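Local coordinates for sensor protein (Shewanella oneidensis, PDB 3LIC) that probably senses an extracellular signal through tandem PDC-fold modules and relays it across the membrane to its own histidine kinase, at residues N13-S18 against L243-E248; R182-D187 against R255-V260; A78-T83 against D119-A124. All blocks are in the same frame, centred on the assembly; numbering follows the deposited sequence.

How the interactions relate
From the N terminus the chain runs along the long helix 2-46, whose residues 13-18 later receive strand 241-248; interaction 1 thereby closes a loop of more than 220 residues. Interaction 3, between 78-83 and 119-124, is nested inside that loop and joins strand 74-79 of the six-stranded sheet to the short helix 119-122. After it closes, strand 183-186 opens interaction 2 by pairing with 255-260, and this contact crosses interaction 1 along the chain. Interactions 1 and 2 share the five-stranded sheet, where strands 241-248 and 255-261 are neighbours, and their centres lie about 8 Å apart. Interaction 3 belongs to the other sheet, its centre about 38 Å from that of interaction 1.

Interaction 1: N13-S18 against L243-E248; sequences NLAQES and LASVAE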
# COMPACT_ATOMS: atom_id res chain seq x y z
N ASN A 13 7.46 19.71 -15.77
CA ASN A 13 8.37 19.14 -14.80
C ASN A 13 7.57 18.30 -13.82
O ASN A 13 7.97 17.21 -13.50
CB ASN A 13 9.12 20.22 -14.03
CG ASN A 13 10.09 20.99 -14.91
OD1 ASN A 13 10.39 20.60 -16.03
ND2 ASN A 13 10.58 22.12 -14.39
N LEU A 14 6.42 18.81 -13.38
CA LEU A 14 5.55 18.05 -12.48
C LEU A 14 5.11 16.78 -13.17
O LEU A 14 5.01 15.75 -12.49
CB LEU A 14 4.33 18.85 -11.96
CG LEU A 14 4.61 19.90 -10.89
CD1 LEU A 14 3.39 20.83 -10.75
CD2 LEU A 14 5.01 19.35 -9.47
N ALA A 15 4.85 16.83 -14.50
CA ALA A 15 4.38 15.63 -15.25
C ALA A 15 5.48 14.60 -15.26
O ALA A 15 5.21 13.39 -15.21
CB ALA A 15 4.00 15.96 -16.70
N GLN A 16 6.73 15.06 -15.35
CA GLN A 16 7.80 14.12 -15.37
C GLN A 16 7.90 13.46 -13.99
O GLN A 16 8.13 12.25 -13.90
CB GLN A 16 9.11 14.76 -15.76
CG GLN A 16 9.38 14.67 -17.27
CD GLN A 16 10.82 14.98 -17.57
OE1 GLN A 16 11.61 14.09 -17.92
NE2 GLN A 16 11.18 16.24 -17.38
N GLU A 17 7.75 14.24 -12.93
CA GLU A 17 7.90 13.69 -11.60
C GLU A 17 6.85 12.68 -11.27
O GLU A 17 7.17 11.67 -10.68
CB GLU A 17 7.81 14.79 -10.57
CG GLU A 17 9.08 15.53 -10.50
CD GLU A 17 8.96 16.74 -9.64
OE1 GLU A 17 8.23 16.69 -8.64
OE2 GLU A 17 9.60 17.76 -9.97
N SER A 18 5.59 12.97 -11.59
CA SER A 18 4.50 12.10 -11.22
C SER A 18 4.59 10.81 -12.07
O SER A 18 4.35 9.71 -11.60
CB SER A 18 3.18 12.83 -11.43
OG SER A 18 2.99 12.99 -12.82
N LEU A 243 -0.02 23.58 -7.80
CA LEU A 243 -0.06 22.98 -9.11
C LEU A 243 0.18 21.47 -8.90
O LEU A 243 1.01 21.08 -8.06
CB LEU A 243 1.03 23.61 -10.01
CG LEU A 243 0.63 24.84 -10.87
CD1 LEU A 243 -0.18 25.87 -10.14
CD2 LEU A 243 1.87 25.45 -11.51
N ALA A 244 -0.57 20.63 -9.61
CA ALA A 244 -0.56 19.16 -9.34
C ALA A 244 -0.53 18.40 -10.63
O ALA A 244 -1.02 18.88 -11.68
CB ALA A 244 -1.77 18.76 -8.57
N SER A 245 0.07 17.23 -10.58
CA SER A 245 0.11 16.37 -11.71
C SER A 245 -0.24 14.98 -11.24
O SER A 245 0.33 14.50 -10.26
CB SER A 245 1.51 16.39 -12.32
OG SER A 245 1.57 15.54 -13.42
N VAL A 246 -1.15 14.33 -11.95
CA VAL A 246 -1.70 13.04 -11.61
C VAL A 246 -1.16 12.09 -12.64
O VAL A 246 -1.24 12.37 -13.82
CB VAL A 246 -3.24 13.06 -11.79
CG1 VAL A 246 -3.88 11.64 -11.58
CG2 VAL A 246 -3.88 14.12 -10.91
N ALA A 247 -0.62 10.94 -12.21
CA ALA A 247 -0.19 9.91 -13.14
C ALA A 247 -0.84 8.62 -12.70
O ALA A 247 -1.04 8.38 -11.51
CB ALA A 247 1.30 9.76 -13.12
N GLU A 248 -1.15 7.78 -13.68
CA GLU A 248 -1.76 6.50 -13.40
C GLU A 248 -0.73 5.35 -13.23
O GLU A 248 0.32 5.30 -13.88
CB GLU A 248 -2.76 6.19 -14.49
CG GLU A 248 -3.49 4.92 -14.22
CD GLU A 248 -4.84 4.90 -14.87
OE1 GLU A 248 -5.80 5.34 -14.21
OE2 GLU A 248 -4.91 4.44 -16.04
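Ser18 and Ser245 meet hydroxyl to hydroxyl, their OG atoms 3.0 Å apart in a hydrogen bond that either could donate. The two reach it differently: Ser18 OG occupies the crowded position between its backbone N and carbonyl carbon (chi1 69°), whereas Ser245 OG is anti to its own N. Ser245 OG also bonds to Gln231 of strand 230-235, so this buried hydroxyl has two hydrogen-bond partners. Ser245 CB packs on the helix backbone, 3.6 Å from Leu14 O, and Ser245 OG lies 3.4 Å from Ala15 CA. Two residues further along the strand, Ala247 CB sits 3.4 Å from Ser18 O. At the other end Leu14 crosses Leu243 at about a right angle, Leu14 CD1 coming to 3.7 Å from Leu243 CB. With Ser245 and Ala247 facing it, the helix approaches to 7.4 Å between axes at a crossing angle of -37°. Leu14 and Ser18 also touch Val258 on the adjacent strand 255-261, while Leu243 and Leu14 share Leu265 of helix 262-268. The long N-terminal helix thus packs on one face of the five-stranded antiparallel sheet, consistent with the PDC fold, and Val246, pointing the other way, meets Phe220, Leu223 and Leu224 of helix 218-226.

Interaction 2: R182-D187 against R255-V260; sequences RLVVLD and RVVVMV
Two arginines lie at the ends of this antiparallel strand pair, and mainly valines and leucines fill the span between them. Arg182 runs extended from CG to NE and lays its guanidinium across Val260, whose CG1 stands 4.0 Å above the plane and over its centre. Arg182 NH2 also forms a salt bridge with Glu264. Arg255 behaves differently: its chain bends at chi2 and chi3 (72° and 48°), bringing the guanidinium round edge-on to the carbonyl of Asp187. Arg255 NH2 donates to Asp187 O at 3.0 Å, nearly straight and in the plane of both groups, while Arg255 NH1 bonds to Leu224 O of helix 218-226. Asp187 turns its own carboxylate to the backbone N atoms of Gln189 and Arg191.

Between the arginines, Val184 and Val257 face each other as a hydrogen-bonded pair, CB to CB 4.0 Å. Their main chains exchange two bonds, the shorter from Val257 N to Val184 O at 2.7 Å and 174°. Leu186 and Arg255 form the next hydrogen-bonded pair, with side chains on the same face and CB atoms 4.2 Å apart. On the other face Leu183 crosses Val256 obliquely, its CD1 3.9 Å from Val256 CG1. Nearer Arg182, the backbone bond from Met259 N, of a selenomethionine, to Arg182 O is longer at 3.2 Å.

The pairing is an antiparallel β-sheet contact at the centre of the five-stranded sheet, part of the PDC fold: 255-261 lies between 183-186 and 241-248, and Val185 hands the hydrogen bonding on to Ile193 and Phe194. Leu25 of the long N-terminal helix packs against Val185 and Val256, whereas Val184 and Leu186 meet Leu192 and Trp209 on the reverse face.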
# COMPACT_ATOMS: atom_id res chain seq x y z
N ARG A 182 4.62 16.56 -0.69
CA ARG A 182 4.16 16.69 -2.05
C ARG A 182 3.43 15.44 -2.67
O ARG A 182 3.19 15.45 -3.88
CB ARG A 182 5.35 16.97 -2.92
CG ARG A 182 6.32 17.96 -2.36
CD ARG A 182 7.44 18.09 -3.38
NE ARG A 182 8.17 19.30 -3.08
CZ ARG A 182 8.96 19.94 -3.93
NH1 ARG A 182 9.12 19.49 -5.18
NH2 ARG A 182 9.58 21.04 -3.51
N LEU A 183 3.08 14.41 -1.88
CA LEU A 183 2.69 13.15 -2.48
C LEU A 183 1.31 12.79 -2.03
O LEU A 183 1.04 12.83 -0.80
CB LEU A 183 3.66 12.01 -2.06
CG LEU A 183 3.32 10.57 -2.44
CD1 LEU A 183 3.33 10.52 -3.98
CD2 LEU A 183 4.37 9.49 -1.87
N VAL A 184 0.44 12.45 -2.98
CA VAL A 184 -0.75 11.72 -2.61
C VAL A 184 -0.80 10.47 -3.50
O VAL A 184 -0.40 10.50 -4.66
CB VAL A 184 -2.05 12.59 -2.79
CG1 VAL A 184 -3.33 11.74 -2.69
CG2 VAL A 184 -2.09 13.62 -1.77
N VAL A 185 -1.25 9.36 -2.93
CA VAL A 185 -1.50 8.14 -3.71
C VAL A 185 -2.95 7.76 -3.48
O VAL A 185 -3.44 7.77 -2.34
CB VAL A 185 -0.59 6.94 -3.28
CG1 VAL A 185 -0.84 5.74 -4.24
CG2 VAL A 185 0.88 7.29 -3.33
N LEU A 186 -3.65 7.46 -4.54
CA LEU A 186 -5.06 7.11 -4.46
C LEU A 186 -5.16 5.72 -5.08
O LEU A 186 -4.43 5.43 -5.99
CB LEU A 186 -5.83 8.07 -5.34
CG LEU A 186 -5.79 9.54 -4.98
CD1 LEU A 186 -6.59 10.34 -6.09
CD2 LEU A 186 -6.45 9.68 -3.60
N ASP A 187 -6.03 4.86 -4.57
CA ASP A 187 -6.30 3.62 -5.23
C ASP A 187 -7.18 3.87 -6.50
O ASP A 187 -7.41 4.99 -6.90
CB ASP A 187 -6.96 2.63 -4.28
CG ASP A 187 -8.40 2.97 -3.98
OD1 ASP A 187 -9.00 3.85 -4.62
OD2 ASP A 187 -8.96 2.33 -3.08
N ARG A 255 -3.48 5.98 -8.66
CA ARG A 255 -2.92 7.28 -9.02
C ARG A 255 -1.82 7.82 -8.09
O ARG A 255 -1.90 7.73 -6.86
CB ARG A 255 -4.01 8.34 -9.08
CG ARG A 255 -4.62 8.58 -10.48
CD ARG A 255 -5.51 7.44 -10.92
NE ARG A 255 -6.48 7.01 -9.90
CZ ARG A 255 -7.64 7.61 -9.64
NH1 ARG A 255 -7.98 8.71 -10.29
NH2 ARG A 255 -8.44 7.12 -8.70
N VAL A 256 -0.82 8.47 -8.67
CA VAL A 256 0.14 9.16 -7.89
C VAL A 256 -0.10 10.59 -8.22
O VAL A 256 -0.19 10.92 -9.41
CB VAL A 256 1.55 8.78 -8.30
CG1 VAL A 256 2.57 9.77 -7.74
CG2 VAL A 256 1.85 7.34 -7.80
N VAL A 257 -0.24 11.42 -7.20
CA VAL A 257 -0.39 12.85 -7.40
C VAL A 257 0.82 13.59 -6.83
O VAL A 257 1.13 13.43 -5.66
CB VAL A 257 -1.63 13.38 -6.66
CG1 VAL A 257 -1.83 14.90 -6.94
CG2 VAL A 257 -2.87 12.55 -7.03
N VAL A 258 1.51 14.37 -7.66
CA VAL A 258 2.58 15.27 -7.18
C VAL A 258 2.05 16.71 -7.22
O VAL A 258 1.52 17.17 -8.22
CB VAL A 258 3.84 15.19 -8.08
CG1 VAL A 258 4.95 16.13 -7.55
CG2 VAL A 258 4.34 13.71 -8.18
N MSE A 259 2.17 17.42 -6.12
CA MSE A 259 1.60 18.76 -5.99
C MSE A 259 2.60 19.56 -5.18
O MSE A 259 3.14 19.05 -4.20
CB MSE A 259 0.27 18.70 -5.27
CG MSE A 259 0.40 18.30 -3.85
SE MSE A 259 -1.19 17.33 -3.18
CE MSE A 259 -0.49 15.53 -3.41
N VAL A 260 2.85 20.81 -5.60
CA VAL A 260 3.74 21.72 -4.86
C VAL A 260 3.05 23.09 -4.78
O VAL A 260 2.37 23.51 -5.72
CB VAL A 260 5.10 21.84 -5.57
CG1 VAL A 260 6.13 22.69 -4.75
CG2 VAL A 260 5.66 20.45 -5.91

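Interaction 3: A78-T83 against D119-A124; sequences AFKPNT and DWWSKA
Within the first PDC sensor domain of the Cache clan, the short helix 119-122 sets two consecutive tryptophans against the end of strand 74-79, a member of the six-stranded antiparallel sheet, and the loop that follows it. Both indoles present benzo-ring atoms to the strand, but with different first torsions. Trp121 holds CG anti to its backbone N (chi1 171°) and points its six-membered ring at the chain between Ala78 and Lys80. Trp121 CZ3 comes to 3.5 Å from Ala78 O, which lies at the ring edge and in its plane, and Trp121 CH2 reaches 3.4 Å from Lys80 N. The Lys80 side chain passes the same ring at about a right angle, and its NZ continues to the carbonyl of Tyr159.

Trp120 takes the crowded first torsion (chi1 71°), which swings its ring beneath its neighbour: Trp121 CB stands 4.1 Å above the Trp120 plane, displaced toward the rim. The far edge of this indole receives the Ala78 methyl, Ala78 CB lying in the ring plane and 3.7 Å from Trp120 CZ3. Its pyrrole NE1 bonds to Tyr111 OH, which would limit rotation of the ring, while Val162 of strand 161-168 touches both indoles. An ethanediol, probably from the crystallisation liquor, lies about 3 Å from the Trp120 side chain and may mark a pocket there.

Beyond the strand the backbone makes a type II turn from Lys80 to Thr83, whose shape is held by two bonds to one carbonyl, with Thr83 N at 3.3 Å and Thr83 OG1 at 2.7 Å from Lys80 O.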
# COMPACT_ATOMS: atom_id res chain seq x y z
N ALA A 78 -1.00 -16.95 7.51
CA ALA A 78 -2.16 -16.95 8.38
C ALA A 78 -3.11 -18.09 7.95
O ALA A 78 -3.43 -18.20 6.77
CB ALA A 78 -2.81 -15.61 8.32
N PHE A 79 -3.50 -18.97 8.87
CA PHE A 79 -4.29 -20.19 8.49
C PHE A 79 -5.77 -20.04 8.86
O PHE A 79 -6.08 -19.33 9.81
CB PHE A 79 -3.72 -21.50 9.13
CG PHE A 79 -2.31 -21.83 8.68
CD1 PHE A 79 -2.09 -22.65 7.58
CD2 PHE A 79 -1.24 -21.29 9.31
CE1 PHE A 79 -0.81 -22.92 7.17
CE2 PHE A 79 0.06 -21.56 8.90
CZ PHE A 79 0.27 -22.37 7.84
N LYS A 80 -6.66 -20.68 8.11
CA LYS A 80 -8.07 -20.78 8.52
C LYS A 80 -8.20 -21.30 9.97
O LYS A 80 -7.39 -22.11 10.40
CB LYS A 80 -8.81 -21.75 7.63
CG LYS A 80 -9.74 -21.15 6.64
CD LYS A 80 -10.51 -22.31 5.97
CE LYS A 80 -11.72 -21.81 5.18
NZ LYS A 80 -11.30 -21.26 3.87
N PRO A 81 -9.23 -20.87 10.70
CA PRO A 81 -9.50 -21.37 12.06
C PRO A 81 -9.50 -22.91 12.10
O PRO A 81 -10.20 -23.53 11.32
CB PRO A 81 -10.92 -20.86 12.34
CG PRO A 81 -11.14 -19.70 11.39
CD PRO A 81 -10.36 -20.06 10.16
N ASN A 82 -8.69 -23.53 12.97
CA ASN A 82 -8.77 -25.00 13.17
C ASN A 82 -8.16 -25.88 12.09
O ASN A 82 -8.44 -27.09 12.04
CB ASN A 82 -10.23 -25.44 13.40
CG ASN A 82 -10.77 -24.91 14.70
OD1 ASN A 82 -11.74 -24.16 14.73
ND2 ASN A 82 -10.06 -25.19 15.75
N THR A 83 -7.34 -25.27 11.24
CA THR A 83 -6.53 -26.02 10.29
C THR A 83 -5.78 -27.11 11.02
O THR A 83 -5.75 -28.23 10.57
CB THR A 83 -5.52 -25.10 9.57
OG1 THR A 83 -6.23 -24.05 8.92
CG2 THR A 83 -4.78 -25.85 8.54
N ASP A 119 -9.47 -6.58 6.57
CA ASP A 119 -9.54 -6.72 5.10
C ASP A 119 -8.62 -7.78 4.59
O ASP A 119 -9.02 -8.67 3.80
CB ASP A 119 -9.07 -5.41 4.43
CG ASP A 119 -10.22 -4.60 3.87
OD1 ASP A 119 -11.37 -4.97 4.27
OD2 ASP A 119 -9.94 -3.66 3.03
N TRP A 120 -7.36 -7.69 5.04
CA TRP A 120 -6.33 -8.57 4.50
C TRP A 120 -6.60 -10.06 4.64
O TRP A 120 -6.01 -10.86 3.92
CB TRP A 120 -4.95 -8.22 5.08
CG TRP A 120 -4.72 -8.55 6.52
CD1 TRP A 120 -4.69 -7.65 7.61
CD2 TRP A 120 -4.33 -9.82 7.05
NE1 TRP A 120 -4.36 -8.31 8.75
CE2 TRP A 120 -4.15 -9.64 8.47
CE3 TRP A 120 -4.11 -11.11 6.47
CZ2 TRP A 120 -3.71 -10.68 9.31
CZ3 TRP A 120 -3.71 -12.18 7.33
CH2 TRP A 120 -3.50 -11.95 8.74
N TRP A 121 -7.41 -10.42 5.63
CA TRP A 121 -7.86 -11.80 5.82
C TRP A 121 -9.23 -11.98 5.11
O TRP A 121 -9.35 -12.78 4.21
CB TRP A 121 -8.01 -12.16 7.30
CG TRP A 121 -8.68 -13.51 7.40
CD1 TRP A 121 -10.02 -13.74 7.57
CD2 TRP A 121 -8.07 -14.81 7.21
NE1 TRP A 121 -10.26 -15.10 7.56
CE2 TRP A 121 -9.10 -15.77 7.31
CE3 TRP A 121 -6.76 -15.23 6.96
CZ2 TRP A 121 -8.88 -17.14 7.20
CZ3 TRP A 121 -6.52 -16.63 6.82
CH2 TRP A 121 -7.58 -17.57 6.97
N SER A 122 -10.23 -11.19 5.49
CA SER A 122 -11.61 -11.43 5.07
C SER A 122 -11.75 -11.41 3.54
O SER A 122 -12.35 -12.32 2.95
CB SER A 122 -12.51 -10.35 5.65
OG SER A 122 -12.53 -10.38 7.04
N LYS A 123 -11.20 -10.38 2.89
CA LYS A 123 -11.42 -10.26 1.45
C LYS A 123 -10.79 -11.45 0.69
O LYS A 123 -11.38 -12.01 -0.23
CB LYS A 123 -10.91 -8.92 0.94
CG LYS A 123 -11.95 -7.84 1.08
CD LYS A 123 -13.24 -8.30 0.36
CE LYS A 123 -14.27 -7.17 0.13
NZ LYS A 123 -15.61 -7.78 -0.24
N ALA A 124 -9.65 -11.89 1.21
CA ALA A 124 -8.55 -12.52 0.47
C ALA A 124 -8.50 -14.08 0.57
O ALA A 124 -7.87 -14.77 -0.29
CB ALA A 124 -7.22 -11.89 0.96